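Local coordinates for pyruvate kinase (Pseudomonas aeruginosa, PDB 6QXL), which probably catalyses the last step of glycolysis, transferring the phosphoryl group of phosphoenolpyruvate to ADP to give pyruvate and ATP, at residues 4-9 with 417-422; 233-238 with 268-273; 276-281 with 308-313; 304-309 with 337-342. One frame throughout, in Å; residues are numbered along the deposited sequence.

Contact 1 of 4, residues 4-9 with 417-422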
loop_
_atom_site.group_PDB
_atom_site.type_symbol
_atom_site.label_atom_id
_atom_site.label_comp_id
_atom_site.label_asym_id
_atom_site.label_seq_id
_atom_site.Cartn_x
_atom_site.Cartn_y
_atom_site.Cartn_z
ATOM N N ARG A 4 -27.511 -15.139 -0.847
ATOM C CA ARG A 4 -27.372 -13.713 -1.139
ATOM C C ARG A 4 -27.194 -12.933 0.160
ATOM O O ARG A 4 -27.860 -13.196 1.140
ATOM C CB ARG A 4 -28.595 -13.192 -1.884
ATOM C CG ARG A 4 -28.760 -11.674 -1.901
ATOM C CD ARG A 4 -29.888 -11.289 -2.842
ATOM N NE ARG A 4 -31.144 -11.937 -2.496
ATOM C CZ ARG A 4 -32.032 -11.472 -1.631
ATOM N NH1 ARG A 4 -31.854 -10.326 -0.979
ATOM N NH2 ARG A 4 -33.159 -12.163 -1.426
ATOM N N ARG A 5 -26.294 -11.964 0.134
ATOM C CA ARG A 5 -26.005 -11.119 1.271
ATOM C C ARG A 5 -26.620 -9.741 1.187
ATOM O O ARG A 5 -27.007 -9.172 2.206
ATOM C CB ARG A 5 -24.495 -10.977 1.438
ATOM C CG ARG A 5 -23.770 -12.308 1.682
ATOM C CD ARG A 5 -22.239 -12.076 1.686
ATOM N NE ARG A 5 -21.755 -11.341 2.853
ATOM C CZ ARG A 5 -21.595 -11.866 4.063
ATOM N NH1 ARG A 5 -21.891 -13.132 4.310
ATOM N NH2 ARG A 5 -21.142 -11.117 5.063
ATOM N N THR A 6 -26.690 -9.171 -0.013
ATOM C CA THR A 6 -27.261 -7.837 -0.181
ATOM C C THR A 6 -28.768 -7.935 -0.047
ATOM O O THR A 6 -29.379 -8.871 -0.571
ATOM C CB THR A 6 -26.853 -7.241 -1.544
ATOM O OG1 THR A 6 -25.420 -7.271 -1.653
ATOM C CG2 THR A 6 -27.334 -5.812 -1.671
ATOM N N LYS A 7 -29.365 -6.976 0.649
ATOM C CA LYS A 7 -30.784 -7.066 0.976
ATOM C C LYS A 7 -31.617 -6.277 -0.012
ATOM O O LYS A 7 -31.144 -5.328 -0.612
ATOM C CB LYS A 7 -31.034 -6.603 2.404
ATOM C CG LYS A 7 -30.224 -7.364 3.445
ATOM C CD LYS A 7 -30.493 -8.881 3.418
ATOM C CE LYS A 7 -29.735 -9.614 4.527
ATOM N NZ LYS A 7 -30.152 -9.156 5.895
ATOM N N ILE A 8 -32.871 -6.702 -0.179
ATOM C CA ILE A 8 -33.784 -6.125 -1.167
ATOM C C ILE A 8 -34.958 -5.446 -0.483
ATOM O O ILE A 8 -35.690 -6.079 0.265
ATOM C CB ILE A 8 -34.305 -7.197 -2.125
ATOM C CG1 ILE A 8 -33.143 -7.740 -2.978
ATOM C CG2 ILE A 8 -35.405 -6.612 -3.009
ATOM C CD1 ILE A 8 -33.480 -8.937 -3.876
ATOM N N VAL A 9 -35.129 -4.160 -0.754
ATOM C CA VAL A 9 -36.287 -3.407 -0.301
ATOM C C VAL A 9 -37.274 -3.281 -1.455
ATOM O O VAL A 9 -36.915 -2.795 -2.529
ATOM C CB VAL A 9 -35.894 -2.005 0.142
ATOM C CG1 VAL A 9 -37.109 -1.256 0.667
ATOM C CG2 VAL A 9 -34.799 -2.082 1.187
ATOM N N MET A 417 -32.472 -5.830 7.152
ATOM C CA MET A 417 -31.826 -4.881 6.273
ATOM C C MET A 417 -30.288 -4.859 6.344
ATOM O O MET A 417 -29.668 -4.146 5.566
ATOM C CB MET A 417 -32.348 -3.469 6.534
ATOM C CG MET A 417 -32.390 -2.574 5.288
ATOM S SD MET A 417 -32.872 -0.907 5.776
ATOM C CE MET A 417 -34.612 -1.064 5.732
ATOM N N PHE A 418 -29.672 -5.634 7.237
ATOM C CA PHE A 418 -28.221 -5.628 7.404
ATOM C C PHE A 418 -27.586 -6.581 6.393
ATOM O O PHE A 418 -27.929 -7.754 6.341
ATOM C CB PHE A 418 -27.813 -6.100 8.803
ATOM C CG PHE A 418 -28.248 -5.217 9.947
ATOM C CD1 PHE A 418 -29.036 -4.093 9.776
ATOM C CD2 PHE A 418 -27.857 -5.549 11.233
ATOM C CE1 PHE A 418 -29.411 -3.312 10.859
ATOM C CE2 PHE A 418 -28.238 -4.781 12.323
ATOM C CZ PHE A 418 -29.016 -3.654 12.130
ATOM N N ARG A 419 -26.623 -6.102 5.625
ATOM C CA ARG A 419 -25.994 -6.950 4.640
ATOM C C ARG A 419 -25.300 -8.147 5.298
ATOM O O ARG A 419 -24.508 -7.978 6.213
ATOM C CB ARG A 419 -24.965 -6.173 3.814
ATOM C CG ARG A 419 -24.265 -7.022 2.752
ATOM C CD ARG A 419 -23.489 -6.146 1.809
ATOM N NE ARG A 419 -22.639 -6.926 0.901
ATOM C CZ ARG A 419 -22.236 -6.517 -0.296
ATOM N NH1 ARG A 419 -22.616 -5.328 -0.752
ATOM N NH2 ARG A 419 -21.469 -7.297 -1.038
ATOM N N GLY A 420 -25.593 -9.345 4.794
ATOM C CA GLY A 420 -24.925 -10.565 5.218
ATOM C C GLY A 420 -25.454 -11.171 6.527
ATOM O O GLY A 420 -24.923 -12.185 6.967
ATOM N N VAL A 421 -26.471 -10.572 7.143
ATOM C CA VAL A 421 -26.971 -11.020 8.426
ATOM C C VAL A 421 -28.290 -11.796 8.257
ATOM O O VAL A 421 -29.181 -11.346 7.552
ATOM C CB VAL A 421 -27.216 -9.835 9.362
ATOM C CG1 VAL A 421 -27.673 -10.317 10.735
ATOM C CG2 VAL A 421 -25.957 -9.003 9.472
ATOM N N GLU A 422 -28.388 -12.957 8.892
ATOM C CA GLU A 422 -29.624 -13.728 8.940
ATOM C C GLU A 422 -30.101 -13.827 10.381
ATOM O O GLU A 422 -29.299 -13.878 11.313
ATOM C CB GLU A 422 -29.419 -15.127 8.357
ATOM C CG GLU A 422 -29.187 -15.169 6.840
ATOM C CD GLU A 422 -28.539 -16.448 6.295
ATOM O OE1 GLU A 422 -29.211 -17.490 6.432
ATOM O OE2 GLU A 422 -27.433 -16.381 5.676
#
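The guanidinium of Arg5 lies with one face against the backbone of Gly420, whose CA sits 3.7 Å above its plane and over its centre. Arg419 does the converse: one face of its guanidinium carries Thr6 OG1 over the middle of the group, so this hydroxyl oxygen meets a flat face, and its hydrogen bond goes instead to Glu340. Arg419 NH1 itself hydrogen-bonds the carbonyl oxygens of Val306 and Thr310. The guanidinium of Arg4 has Ile8 CD1 over one face and, in its plane, Thr6 O, 2.9 Å from Arg4 NH1. Between the segments, Gly420 N donates to Arg5 O at 3.0 Å. Lys7 is bent at chi2 and again at chi4 (62°), which places NZ at the type II turn of residues 418-421: Lys7 NZ is 2.7 Å from Phe418 O and 2.9 Å from Val421 O. It approaches Phe418 O from above the carbonyl plane, while Val421 N comes from the opposite face; Val421 O is met in plane. With Ala416 O as a third acceptor, this buried charge is gripped by three backbone carbonyls. The contact joins the first barrel strand, 7-11, which is flanked by strands 32-36 and 312-315 and covered by helix 325-340, to the start of strand 421-425, an outer strand of the C-terminal alpha/beta domain that runs beside strand 402-406.

Contact 2 of 4, residues 233-238 with 268-273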
loop_
_atom_site.group_PDB
_atom_site.type_symbol
_atom_site.label_atom_id
_atom_site.label_comp_id
_atom_site.label_asym_id
_atom_site.label_seq_id
_atom_site.Cartn_x
_atom_site.Cartn_y
_atom_site.Cartn_z
ATOM N N ALA A 233 -21.799 18.502 6.648
ATOM C CA ALA A 233 -23.251 18.413 6.443
ATOM C C ALA A 233 -23.698 16.943 6.365
ATOM O O ALA A 233 -24.582 16.508 7.097
ATOM C CB ALA A 233 -23.645 19.175 5.199
ATOM N N LEU A 234 -23.051 16.181 5.497
ATOM C CA LEU A 234 -23.414 14.789 5.286
ATOM C C LEU A 234 -23.179 13.953 6.538
ATOM O O LEU A 234 -24.073 13.248 6.988
ATOM C CB LEU A 234 -22.613 14.224 4.114
ATOM C CG LEU A 234 -22.850 12.757 3.785
ATOM C CD1 LEU A 234 -24.278 12.529 3.323
ATOM C CD2 LEU A 234 -21.874 12.282 2.754
ATOM N N ASP A 235 -21.984 14.040 7.100
ATOM C CA ASP A 235 -21.640 13.236 8.281
ATOM C C ASP A 235 -22.530 13.569 9.485
ATOM O O ASP A 235 -22.888 12.685 10.270
ATOM C CB ASP A 235 -20.148 13.380 8.639
ATOM C CG ASP A 235 -19.217 12.619 7.677
ATOM O OD1 ASP A 235 -19.679 12.156 6.615
ATOM O OD2 ASP A 235 -18.006 12.483 7.968
ATOM N N GLY A 236 -22.912 14.838 9.611
ATOM C CA GLY A 236 -23.828 15.245 10.666
ATOM C C GLY A 236 -25.164 14.558 10.533
ATOM O O GLY A 236 -25.702 14.011 11.494
ATOM N N LEU A 237 -25.685 14.573 9.318
ATOM C CA LEU A 237 -26.958 13.929 9.029
ATOM C C LEU A 237 -26.893 12.427 9.219
ATOM O O LEU A 237 -27.813 11.824 9.757
ATOM C CB LEU A 237 -27.362 14.289 7.612
ATOM C CG LEU A 237 -28.741 13.974 7.091
ATOM C CD1 LEU A 237 -29.814 14.314 8.108
ATOM C CD2 LEU A 237 -28.895 14.818 5.826
ATOM N N ILE A 238 -25.794 11.820 8.810
ATOM C CA ILE A 238 -25.613 10.376 8.978
ATOM C C ILE A 238 -25.570 10.005 10.461
ATOM O O ILE A 238 -26.188 9.035 10.880
ATOM C CB ILE A 238 -24.342 9.892 8.257
ATOM C CG1 ILE A 238 -24.548 9.934 6.751
ATOM C CG2 ILE A 238 -23.971 8.483 8.681
ATOM C CD1 ILE A 238 -23.346 9.576 5.918
ATOM N N ILE A 268 -22.407 5.910 0.715
ATOM C CA ILE A 268 -22.301 4.537 1.174
ATOM C C ILE A 268 -21.100 4.389 2.095
ATOM O O ILE A 268 -21.211 3.836 3.190
ATOM C CB ILE A 268 -22.203 3.571 -0.011
ATOM C CG1 ILE A 268 -23.538 3.506 -0.727
ATOM C CG2 ILE A 268 -21.779 2.189 0.450
ATOM C CD1 ILE A 268 -23.464 2.890 -2.105
ATOM N N LEU A 269 -19.956 4.903 1.664
ATOM C CA LEU A 269 -18.740 4.778 2.447
ATOM C C LEU A 269 -18.848 5.506 3.792
ATOM O O LEU A 269 -18.527 4.945 4.838
ATOM C CB LEU A 269 -17.558 5.299 1.656
ATOM C CG LEU A 269 -16.197 5.210 2.356
ATOM C CD1 LEU A 269 -15.719 3.748 2.478
ATOM C CD2 LEU A 269 -15.183 6.073 1.625
ATOM N N HIS A 270 -19.317 6.747 3.778
ATOM C CA HIS A 270 -19.424 7.490 5.029
ATOM C C HIS A 270 -20.433 6.852 5.970
ATOM O O HIS A 270 -20.217 6.808 7.178
ATOM C CB HIS A 270 -19.742 8.959 4.775
ATOM C CG HIS A 270 -18.570 9.745 4.264
ATOM N ND1 HIS A 270 -18.379 11.070 4.556
ATOM C CD2 HIS A 270 -17.517 9.373 3.493
ATOM C CE1 HIS A 270 -17.281 11.497 3.959
ATOM N NE2 HIS A 270 -16.739 10.485 3.306
ATOM N N ALA A 271 -21.517 6.315 5.426
ATOM C CA ALA A 271 -22.479 5.588 6.248
ATOM C C ALA A 271 -21.810 4.426 6.960
ATOM O O ALA A 271 -21.902 4.304 8.193
ATOM C CB ALA A 271 -23.647 5.109 5.413
ATOM N N ARG A 272 -21.107 3.589 6.206
ATOM C CA ARG A 272 -20.456 2.425 6.800
ATOM C C ARG A 272 -19.412 2.841 7.840
ATOM O O ARG A 272 -19.308 2.229 8.899
ATOM C CB ARG A 272 -19.825 1.539 5.726
ATOM C CG ARG A 272 -20.818 0.899 4.784
ATOM C CD ARG A 272 -20.186 0.205 3.594
ATOM N NE ARG A 272 -19.292 -0.840 4.012
ATOM C CZ ARG A 272 -17.993 -0.947 3.720
ATOM N NH1 ARG A 272 -17.392 -0.093 2.893
ATOM N NH2 ARG A 272 -17.300 -1.964 4.239
ATOM N N ARG A 273 -18.655 3.887 7.560
ATOM C CA ARG A 273 -17.648 4.348 8.512
ATOM C C ARG A 273 -18.254 4.780 9.833
ATOM O O ARG A 273 -17.654 4.535 10.880
ATOM C CB ARG A 273 -16.863 5.506 7.959
ATOM C CG ARG A 273 -15.890 5.080 6.946
ATOM C CD ARG A 273 -15.038 6.262 6.609
ATOM N NE ARG A 273 -14.063 5.793 5.654
ATOM C CZ ARG A 273 -13.373 6.561 4.832
ATOM N NH1 ARG A 273 -13.558 7.888 4.807
ATOM N NH2 ARG A 273 -12.546 5.965 3.977
#
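His270 reaches from helix 260-273 across to helix 231-239, where most of its side chain lies against Asp235, with Ile238 and Leu234 beside it. At CB two atoms are near, Asp235 OD1 and Ile238 CD1, the latter 3.8 Å from His270 CB. The first torsion, chi1 -75°, sets CG beside the backbone N and anti to the carbonyl carbon, and OD1 comes closer from CB to CG to ND1. There His270 ND1 donates to Asp235 OD1 over 2.7 Å with an N-H...O angle of 155°. The oxygen accepts on its syn lone pair and stands close to the ring plane, although the carboxylate and imidazole planes are turned 61° apart. Beyond ND1, His270 CE1 passes 3.6 Å from Asp235 OD1. Leu234 CD2 comes within 4.1 Å of His270 ND1, and Ile238 CD1 touches Ala271 N at 3.8 Å. The helix segments cross at -47° with their axes 10.0 Å apart; on the barrel side, Ile238 and Ala271 both lean on Val244 of strand 243-247, as helices on the outside of a TIM barrel do. The negative charge beside ND1 would be expected to stabilise positive charge on the imidazole and raise its pKa, an effect that Arg239, a weak and long ion-pair partner of Asp235 OD2, would probably moderate.

Contact 3 of 4, residues 276-281 with 308-313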
loop_
_atom_site.group_PDB
_atom_site.type_symbol
_atom_site.label_atom_id
_atom_site.label_comp_id
_atom_site.label_asym_id
_atom_site.label_seq_id
_atom_site.Cartn_x
_atom_site.Cartn_y
_atom_site.Cartn_z
ATOM N N LYS A 276 -23.538 2.882 10.227
ATOM C CA LYS A 276 -24.940 2.953 9.830
ATOM C C LYS A 276 -25.218 2.063 8.641
ATOM O O LYS A 276 -24.321 1.711 7.893
ATOM C CB LYS A 276 -25.317 4.380 9.479
ATOM C CG LYS A 276 -24.878 5.395 10.509
ATOM C CD LYS A 276 -25.386 5.072 11.900
ATOM C CE LYS A 276 -25.147 6.253 12.825
ATOM N NZ LYS A 276 -25.687 5.902 14.157
ATOM N N VAL A 277 -26.491 1.751 8.468
ATOM C CA VAL A 277 -26.970 0.942 7.336
ATOM C C VAL A 277 -27.227 1.874 6.161
ATOM O O VAL A 277 -27.604 3.031 6.358
ATOM C CB VAL A 277 -28.274 0.224 7.729
ATOM C CG1 VAL A 277 -28.747 -0.700 6.633
ATOM C CG2 VAL A 277 -28.069 -0.583 8.989
ATOM N N VAL A 278 -27.035 1.389 4.944
ATOM C CA VAL A 278 -27.282 2.223 3.768
ATOM C C VAL A 278 -28.040 1.495 2.675
ATOM O O VAL A 278 -27.723 0.357 2.354
ATOM C CB VAL A 278 -25.966 2.851 3.240
ATOM C CG1 VAL A 278 -24.941 1.796 2.866
ATOM C CG2 VAL A 278 -26.236 3.760 2.054
ATOM N N ILE A 279 -29.026 2.181 2.113
ATOM C CA ILE A 279 -29.860 1.690 1.014
ATOM C C ILE A 279 -29.599 2.516 -0.257
ATOM O O ILE A 279 -29.538 3.739 -0.207
ATOM C CB ILE A 279 -31.347 1.869 1.363
ATOM C CG1 ILE A 279 -31.719 1.155 2.666
ATOM C CG2 ILE A 279 -32.242 1.374 0.235
ATOM C CD1 ILE A 279 -33.006 1.700 3.263
ATOM N N THR A 280 -29.472 1.848 -1.397
ATOM C CA THR A 280 -29.385 2.521 -2.701
ATOM C C THR A 280 -30.731 2.379 -3.407
ATOM O O THR A 280 -31.289 1.286 -3.441
ATOM C CB THR A 280 -28.273 1.911 -3.566
ATOM O OG1 THR A 280 -27.024 2.028 -2.883
ATOM C CG2 THR A 280 -28.143 2.632 -4.892
ATOM N N ALA A 281 -31.250 3.472 -3.968
ATOM C CA ALA A 281 -32.629 3.482 -4.483
ATOM C C ALA A 281 -32.828 4.221 -5.797
ATOM O O ALA A 281 -31.995 5.024 -6.209
ATOM C CB ALA A 281 -33.568 4.079 -3.445
ATOM N N ASP A 308 -20.045 -1.341 -4.469
ATOM C CA ASP A 308 -19.872 -0.194 -3.564
ATOM C C ASP A 308 -20.116 -0.584 -2.089
ATOM O O ASP A 308 -19.859 0.217 -1.192
ATOM C CB ASP A 308 -20.814 0.967 -3.911
ATOM C CG ASP A 308 -20.654 1.511 -5.344
ATOM O OD1 ASP A 308 -19.505 1.526 -5.859
ATOM O OD2 ASP A 308 -21.685 1.918 -5.966
ATOM N N TYR A 309 -20.643 -1.794 -1.855
ATOM C CA TYR A 309 -20.937 -2.318 -0.518
ATOM C C TYR A 309 -22.139 -1.643 0.154
ATOM O O TYR A 309 -22.141 -1.369 1.352
ATOM C CB TYR A 309 -19.686 -2.357 0.414
ATOM C CG TYR A 309 -19.509 -3.730 0.985
ATOM C CD1 TYR A 309 -18.987 -4.763 0.183
ATOM C CD2 TYR A 309 -19.931 -4.041 2.281
ATOM C CE1 TYR A 309 -18.853 -6.047 0.676
ATOM C CE2 TYR A 309 -19.793 -5.332 2.781
ATOM C CZ TYR A 309 -19.260 -6.327 1.972
ATOM O OH TYR A 309 -19.140 -7.605 2.447
ATOM N N THR A 310 -23.179 -1.418 -0.630
ATOM C CA THR A 310 -24.472 -1.031 -0.100
ATOM C C THR A 310 -25.038 -2.190 0.717
ATOM O O THR A 310 -24.758 -3.361 0.438
ATOM C CB THR A 310 -25.440 -0.644 -1.254
ATOM O OG1 THR A 310 -26.527 0.140 -0.747
ATOM C CG2 THR A 310 -25.975 -1.848 -1.994
ATOM N N ASP A 311 -25.842 -1.866 1.717
ATOM C CA ASP A 311 -26.525 -2.899 2.481
ATOM C C ASP A 311 -27.693 -3.458 1.690
ATOM O O ASP A 311 -27.934 -4.662 1.686
ATOM C CB ASP A 311 -27.075 -2.394 3.798
ATOM C CG ASP A 311 -26.025 -2.282 4.870
ATOM O OD1 ASP A 311 -25.222 -1.303 4.912
ATOM O OD2 ASP A 311 -26.102 -3.183 5.756
ATOM N N ALA A 312 -28.436 -2.563 1.046
ATOM C CA ALA A 312 -29.625 -2.965 0.335
ATOM C C ALA A 312 -29.815 -2.151 -0.924
ATOM O O ALA A 312 -29.349 -1.024 -1.033
ATOM C CB ALA A 312 -30.847 -2.827 1.226
ATOM N N VAL A 313 -30.559 -2.749 -1.839
ATOM C CA VAL A 313 -31.005 -2.112 -3.059
ATOM C C VAL A 313 -32.522 -2.115 -3.021
ATOM O O VAL A 313 -33.123 -3.009 -2.435
ATOM C CB VAL A 313 -30.482 -2.854 -4.289
ATOM C CG1 VAL A 313 -28.994 -2.590 -4.445
ATOM C CG2 VAL A 313 -30.720 -4.343 -4.189
#
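Strands 277-281 and 312-315 are the seventh and eighth strands of the closed parallel barrel, and the two segments meet where the eighth strand begins, after helix 296-307. Ile279 pairs with Ala312 and Thr280 with Val313, in parallel register. Thr280 N donates to Ala312 O at 2.9 Å and an almost straight 172°, and Ala312 N to Val278 O at 3.3 Å is the other ladder bond of the Ile279 bridge. Val278 O takes an extra bond from the residue just before the strand, Asp311 N at 3.0 Å. Asp311 completes this junction with its side chain. Its chi1 of -79° puts CG beside its own backbone N, and Asp311 OD1 takes Val278 N at 3.2 Å, met from above the carboxylate plane. Val277 CG1 presses on the carboxyl carbon, 3.6 Å from Asp311 CG, the two side chains crossing at about a right angle. The other oxygen, OD2, faces the C-terminal domain, where it forms a salt bridge with Arg395 and accepts from Arg419 N. On the sheet face that carries Thr280 and Val313, the hydroxyls of Thr280 and Thr310 share a hydrogen bond, OG1 to OG1 2.9 Å, and helix 260-273 covers Thr280 through Gln264 and Ile268. Ile279 and Ala312 point to the other face, Ile279 CG1 and Ala312 CB 4.3 Å apart. Helix 296-307 ends in a Schellman motif at Tyr309, with positive phi (72°). Strand 277-281, this helix and strand 312-315 form a beta-alpha-beta unit, the repeat of the TIM barrel.

Contact 4 of 4, residues 304-309 with 337-342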
loop_
_atom_site.group_PDB
_atom_site.type_symbol
_atom_site.label_atom_id
_atom_site.label_comp_id
_atom_site.label_asym_id
_atom_site.label_seq_id
_atom_site.Cartn_x
_atom_site.Cartn_y
_atom_site.Cartn_z
ATOM N N ASN A 304 -23.051 -2.728 -9.482
ATOM C CA ASN A 304 -22.098 -1.750 -8.999
ATOM C C ASN A 304 -22.450 -1.252 -7.625
ATOM O O ASN A 304 -21.554 -0.970 -6.846
ATOM C CB ASN A 304 -21.908 -0.594 -9.990
ATOM C CG ASN A 304 -20.866 -0.927 -11.048
ATOM O OD1 ASN A 304 -19.689 -0.999 -10.740
ATOM N ND2 ASN A 304 -21.289 -1.164 -12.269
ATOM N N ALA A 305 -23.736 -1.173 -7.310
ATOM C CA ALA A 305 -24.145 -0.818 -5.939
ATOM C C ALA A 305 -23.690 -1.897 -4.952
ATOM O O ALA A 305 -23.250 -1.583 -3.850
ATOM C CB ALA A 305 -25.646 -0.597 -5.846
ATOM N N VAL A 306 -23.747 -3.150 -5.369
ATOM C CA VAL A 306 -23.284 -4.239 -4.533
ATOM C C VAL A 306 -21.777 -4.141 -4.308
ATOM O O VAL A 306 -21.298 -4.331 -3.181
ATOM C CB VAL A 306 -23.675 -5.596 -5.130
ATOM C CG1 VAL A 306 -23.042 -6.736 -4.348
ATOM C CG2 VAL A 306 -25.205 -5.746 -5.133
ATOM N N LEU A 307 -21.019 -3.821 -5.347
ATOM C CA LEU A 307 -19.577 -3.648 -5.192
ATOM C C LEU A 307 -19.227 -2.395 -4.395
ATOM O O LEU A 307 -18.246 -2.419 -3.661
ATOM C CB LEU A 307 -18.886 -3.636 -6.530
ATOM C CG LEU A 307 -19.079 -4.874 -7.404
ATOM C CD1 LEU A 307 -18.359 -4.722 -8.718
ATOM C CD2 LEU A 307 -18.663 -6.163 -6.740
ATOM N N ASP A 308 -20.045 -1.341 -4.469
ATOM C CA ASP A 308 -19.872 -0.194 -3.564
ATOM C C ASP A 308 -20.116 -0.584 -2.089
ATOM O O ASP A 308 -19.859 0.217 -1.192
ATOM C CB ASP A 308 -20.814 0.967 -3.911
ATOM C CG ASP A 308 -20.654 1.511 -5.344
ATOM O OD1 ASP A 308 -19.505 1.526 -5.859
ATOM O OD2 ASP A 308 -21.685 1.918 -5.966
ATOM N N TYR A 309 -20.643 -1.794 -1.855
ATOM C CA TYR A 309 -20.937 -2.318 -0.518
ATOM C C TYR A 309 -22.139 -1.643 0.154
ATOM O O TYR A 309 -22.141 -1.369 1.352
ATOM C CB TYR A 309 -19.686 -2.357 0.414
ATOM C CG TYR A 309 -19.509 -3.730 0.985
ATOM C CD1 TYR A 309 -18.987 -4.763 0.183
ATOM C CD2 TYR A 309 -19.931 -4.041 2.281
ATOM C CE1 TYR A 309 -18.853 -6.047 0.676
ATOM C CE2 TYR A 309 -19.793 -5.332 2.781
ATOM C CZ TYR A 309 -19.260 -6.327 1.972
ATOM O OH TYR A 309 -19.140 -7.605 2.447
ATOM N N GLN A 337 -26.410 -11.857 -6.183
ATOM C CA GLN A 337 -25.624 -13.061 -5.972
ATOM C C GLN A 337 -24.389 -13.103 -6.849
ATOM O O GLN A 337 -23.312 -13.502 -6.376
ATOM C CB GLN A 337 -26.426 -14.303 -6.241
ATOM C CG GLN A 337 -27.236 -14.799 -5.075
ATOM C CD GLN A 337 -27.835 -16.152 -5.486
ATOM O OE1 GLN A 337 -28.784 -16.143 -6.261
ATOM N NE2 GLN A 337 -27.214 -17.306 -5.081
ATOM N N GLY A 338 -24.531 -12.670 -8.097
ATOM C CA GLY A 338 -23.414 -12.703 -9.037
ATOM C C GLY A 338 -22.318 -11.725 -8.631
ATOM O O GLY A 338 -21.147 -12.081 -8.592
ATOM N N ALA A 339 -22.708 -10.500 -8.293
ATOM C CA ALA A 339 -21.750 -9.504 -7.904
ATOM C C ALA A 339 -21.012 -9.867 -6.608
ATOM O O ALA A 339 -19.852 -9.468 -6.414
ATOM C CB ALA A 339 -22.435 -8.156 -7.753
ATOM N N GLU A 340 -21.675 -10.619 -5.726
ATOM C CA GLU A 340 -21.060 -11.010 -4.460
ATOM C C GLU A 340 -19.917 -12.028 -4.615
ATOM O O GLU A 340 -19.116 -12.167 -3.698
ATOM C CB GLU A 340 -22.124 -11.515 -3.477
ATOM C CG GLU A 340 -22.936 -10.379 -2.866
ATOM C CD GLU A 340 -24.320 -10.787 -2.346
ATOM O OE1 GLU A 340 -24.575 -11.997 -2.103
ATOM O OE2 GLU A 340 -25.158 -9.865 -2.179
ATOM N N LYS A 341 -19.833 -12.710 -5.758
ATOM C CA LYS A 341 -18.701 -13.598 -6.039
ATOM C C LYS A 341 -17.393 -12.857 -6.335
ATOM O O LYS A 341 -16.328 -13.434 -6.227
ATOM C CB LYS A 341 -19.008 -14.531 -7.202
ATOM C CG LYS A 341 -20.257 -15.386 -7.017
ATOM C CD LYS A 341 -20.340 -16.488 -8.070
ATOM C CE LYS A 341 -20.460 -15.977 -9.518
ATOM N NZ LYS A 341 -20.419 -17.132 -10.434
ATOM N N HIS A 342 -17.470 -11.579 -6.686
ATOM C CA HIS A 342 -16.268 -10.783 -6.972
ATOM C C HIS A 342 -15.299 -10.812 -5.774
ATOM O O HIS A 342 -15.743 -10.820 -4.621
ATOM C CB HIS A 342 -16.653 -9.340 -7.293
ATOM C CG HIS A 342 -15.673 -8.616 -8.170
ATOM N ND1 HIS A 342 -14.735 -7.728 -7.682
ATOM C CD2 HIS A 342 -15.502 -8.629 -9.516
ATOM C CE1 HIS A 342 -14.027 -7.239 -8.683
ATOM N NE2 HIS A 342 -14.459 -7.783 -9.802
#
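Val306 and Ala339 meet methyl to methyl, Val306 CG1 lying 3.7 Å from Ala339 CB. The same CG1, anti to the backbone N (chi1 173°), also touches the aliphatic part of Glu340 at CG, 3.9 Å away, the two side chains crossing at about a right angle. One residue on, Leu307 sends CD2 over the end of the opposite helix: Leu307 CD2 is 3.5 Å from Ala339 O and 3.8 Å from His342 CB, and it approaches the imidazole obliquely. No hydrogen bond links the segments, so the contact is apolar packing between the C-terminal ends of helices 296-307 and 325-340, two helices that follow barrel strands seven and eight in the TIM barrel. Polar groups at its margin are held from outside. Glu340 turns its carboxylate to the N-terminal segment, binding Thr6 OG1 through OE2 and Arg5 N through OE1, which fixes the chain whose CG rests on Val306. His342 ND1 is hydrogen-bonded to Thr344. A second subunit packs on the same side chains: its Val261 lies on Leu307 and its Gly262 on His342, while Lys341 forms a salt bridge with Glu259 of that subunit.

Along the chain, contact 2 closes before contact 3 opens, contact 4 begins where contact 3 ends, with Asp308 and Tyr309 in both, and all three are nested inside the long loop closed by contact 1. Contacts 1 and 3 have centres about 9 Å apart and share the barrel seam, where strand 7-11 runs beside strand 312-315. Contact 4 lies about 11 Å from contact 3, centre to centre, and joins contact 1 through Glu340. Contact 2 is the outlying one, its centre about 20 Å from that of contact 1, yet helix 260-273 is followed in the chain by strand 277-281 of contact 3. Together they run from the barrel's outer helices through its closing strands to the C-terminal domain, in which glucose-6-phosphate is bound.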